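Local atomic coordinates of nucleoside diphosphate kinase (Encephalitozoon cuniculi, PDB entry 3MPD), a protein that probably transfers the gamma phosphate of ATP to nucleoside diphosphates through a phosphohistidine intermediate, supplying the cell with nucleoside triphosphates other than ATP. Residues A[34-40]-A[75-81]. Residues are numbered along the deposited sequence.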
loop_
_atom_site.group_PDB
_atom_site.type_symbol
_atom_site.label_atom_id
_atom_site.label_comp_id
_atom_site.label_asym_id
_atom_site.label_seq_id
_atom_site.Cartn_x
_atom_site.Cartn_y
_atom_site.Cartn_z
ATOM N N LEU A 34 6.328 0.591 -12.774
ATOM C CA LEU A 34 4.879 0.471 -12.825
ATOM C C LEU A 34 4.241 1.519 -11.915
ATOM O O LEU A 34 4.880 2.046 -10.995
ATOM C CB LEU A 34 4.421 -0.950 -12.461
ATOM C CG LEU A 34 4.775 -2.017 -13.518
ATOM C CD1 LEU A 34 4.512 -3.425 -12.976
ATOM C CD2 LEU A 34 4.020 -1.753 -14.895
ATOM N N TYR A 35 2.982 1.813 -12.178
ATOM C CA TYR A 35 2.280 2.834 -11.419
ATOM C C TYR A 35 1.241 2.217 -10.516
ATOM O O TYR A 35 0.313 1.577 -11.009
ATOM C CB TYR A 35 1.588 3.827 -12.377
ATOM C CG TYR A 35 2.572 4.573 -13.251
ATOM C CD1 TYR A 35 3.280 5.672 -12.747
ATOM C CD2 TYR A 35 2.789 4.188 -14.582
ATOM C CE1 TYR A 35 4.175 6.359 -13.523
ATOM C CE2 TYR A 35 3.689 4.881 -15.391
ATOM C CZ TYR A 35 4.386 5.962 -14.846
ATOM O OH TYR A 35 5.257 6.680 -15.619
ATOM N N LEU A 36 1.367 2.428 -9.207
ATOM C CA LEU A 36 0.316 2.002 -8.282
ATOM C C LEU A 36 -0.962 2.813 -8.505
ATOM O O LEU A 36 -0.907 4.052 -8.520
ATOM C CB LEU A 36 0.802 2.149 -6.833
ATOM C CG LEU A 36 -0.173 1.691 -5.749
ATOM C CD1 LEU A 36 -0.398 0.173 -5.878
ATOM C CD2 LEU A 36 0.325 2.058 -4.354
ATOM N N ALA A 37 -2.098 2.127 -8.694
ATOM C CA ALA A 37 -3.414 2.797 -8.933
ATOM C C ALA A 37 -4.512 2.473 -7.919
ATOM O O ALA A 37 -5.511 3.200 -7.823
ATOM C CB ALA A 37 -3.955 2.508 -10.378
ATOM N N ALA A 38 -4.359 1.369 -7.190
ATOM C CA ALA A 38 -5.339 1.032 -6.155
ATOM C C ALA A 38 -4.665 0.147 -5.161
ATOM O O ALA A 38 -3.707 -0.535 -5.501
ATOM C CB ALA A 38 -6.576 0.322 -6.747
ATOM N N SER A 39 -5.206 0.154 -3.945
ATOM C CA SER A 39 -4.647 -0.507 -2.776
ATOM C C SER A 39 -5.790 -0.715 -1.800
ATOM O O SER A 39 -6.627 0.207 -1.603
ATOM C CB SER A 39 -3.632 0.416 -2.115
ATOM O OG SER A 39 -2.688 -0.327 -1.375
ATOM N N LYS A 40 -5.855 -1.901 -1.199
ATOM C CA LYS A 40 -6.904 -2.202 -0.242
ATOM C C LYS A 40 -6.456 -3.365 0.636
ATOM O O LYS A 40 -5.992 -4.380 0.126
ATOM C CB LYS A 40 -8.231 -2.566 -0.972
ATOM C CG LYS A 40 -9.412 -2.806 -0.055
ATOM C CD LYS A 40 -10.690 -3.203 -0.814
ATOM C CE LYS A 40 -11.825 -3.416 0.192
ATOM N NZ LYS A 40 -12.816 -4.491 -0.185
ATOM N N LEU A 75 -3.028 -7.700 1.105
ATOM C CA LEU A 75 -2.954 -6.373 0.473
ATOM C C LEU A 75 -3.189 -6.473 -1.034
ATOM O O LEU A 75 -2.327 -6.966 -1.786
ATOM C CB LEU A 75 -1.624 -5.657 0.789
ATOM C CG LEU A 75 -1.434 -4.222 0.247
ATOM C CD1 LEU A 75 -2.485 -3.266 0.838
ATOM C CD2 LEU A 75 -0.020 -3.704 0.541
ATOM N N ALA A 76 -4.361 -6.019 -1.458
ATOM C CA ALA A 76 -4.773 -6.075 -2.853
ATOM C C ALA A 76 -4.428 -4.763 -3.561
ATOM O O ALA A 76 -4.756 -3.681 -3.055
ATOM C CB ALA A 76 -6.268 -6.341 -2.944
ATOM N N MET A 77 -3.802 -4.866 -4.735
ATOM C CA MET A 77 -3.330 -3.685 -5.477
ATOM C C MET A 77 -3.600 -3.783 -6.956
ATOM O O MET A 77 -3.665 -4.882 -7.516
ATOM C CB MET A 77 -1.781 -3.531 -5.323
ATOM C CG MET A 77 -1.343 -3.165 -3.924
ATOM S SD MET A 77 0.428 -3.387 -3.567
ATOM C CE MET A 77 0.559 -5.150 -3.406
ATOM N N VAL A 78 -3.660 -2.621 -7.590
ATOM C CA VAL A 78 -3.629 -2.536 -9.036
ATOM C C VAL A 78 -2.391 -1.742 -9.436
ATOM O O VAL A 78 -2.130 -0.664 -8.905
ATOM C CB VAL A 78 -4.899 -1.855 -9.615
ATOM C CG1 VAL A 78 -4.872 -1.850 -11.164
ATOM C CG2 VAL A 78 -6.158 -2.544 -9.096
ATOM N N TRP A 79 -1.628 -2.304 -10.368
ATOM C CA TRP A 79 -0.435 -1.664 -10.895
ATOM C C TRP A 79 -0.623 -1.492 -12.398
ATOM O O TRP A 79 -1.077 -2.413 -13.076
ATOM C CB TRP A 79 0.813 -2.514 -10.592
ATOM C CG TRP A 79 1.244 -2.468 -9.160
ATOM C CD1 TRP A 79 0.769 -3.249 -8.127
ATOM C CD2 TRP A 79 2.236 -1.592 -8.575
ATOM N NE1 TRP A 79 1.426 -2.923 -6.947
ATOM C CE2 TRP A 79 2.326 -1.920 -7.193
ATOM C CE3 TRP A 79 3.048 -0.571 -9.081
ATOM C CZ2 TRP A 79 3.189 -1.257 -6.317
ATOM C CZ3 TRP A 79 3.912 0.081 -8.214
ATOM C CH2 TRP A 79 3.967 -0.258 -6.836
ATOM N N VAL A 80 -0.291 -0.301 -12.904
ATOM C CA VAL A 80 -0.554 0.053 -14.304
ATOM C C VAL A 80 0.748 0.393 -15.015
ATOM O O VAL A 80 1.668 0.968 -14.408
ATOM C CB VAL A 80 -1.503 1.281 -14.369
ATOM C CG1 VAL A 80 -1.714 1.783 -15.814
ATOM C CG2 VAL A 80 -2.844 0.933 -13.735
ATOM N N GLY A 81 0.817 0.053 -16.298
ATOM C CA GLY A 81 1.932 0.437 -17.157
ATOM C C GLY A 81 2.022 -0.480 -18.353
ATOM O O GLY A 81 1.323 -1.503 -18.389
#
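Start at the backbone: strands 35-40 and 75-80 run antiparallel, with hydrogen-bonded pairs Y35–V80, A38–V78 and K40–A76 alternating with non-hydrogen-bonded L36–W79 and S39–M77. Y35 and V80 exchange two hydrogen bonds, Y35 N to V80 O and V80 N to Y35 O, both 2.7 Å; so do K40 N to A76 O and A76 N to K40 O, both 2.8 Å. Between them lies a classic beta bulge. V78 O accepts hydrogen bonds from A37 N (2.8 Å) and, weakly, A38 N (3.5 Å), while V78 N is satisfied by A38 O at 3.0 Å. L36 CD1 sits over the five-membered ring of W79 in a CH-pi contact; W79 NE1 gives a weak hydrogen bond to M77 SD (3.6 Å). Other polar groups look elsewhere: Y35 OH hydrogen-bonds D146 OD1, and in the second subunit R20 NH1 serves L34 O and S39 OG pairs with S39 OG. Segment 75-81, an inner strand of the ferredoxin-like NDK sheet, thus spends its peptides alternately on 34-40 and, through L75, M77 and W79, on strand 7-12, and apolar side chains dominate the packing across this pair.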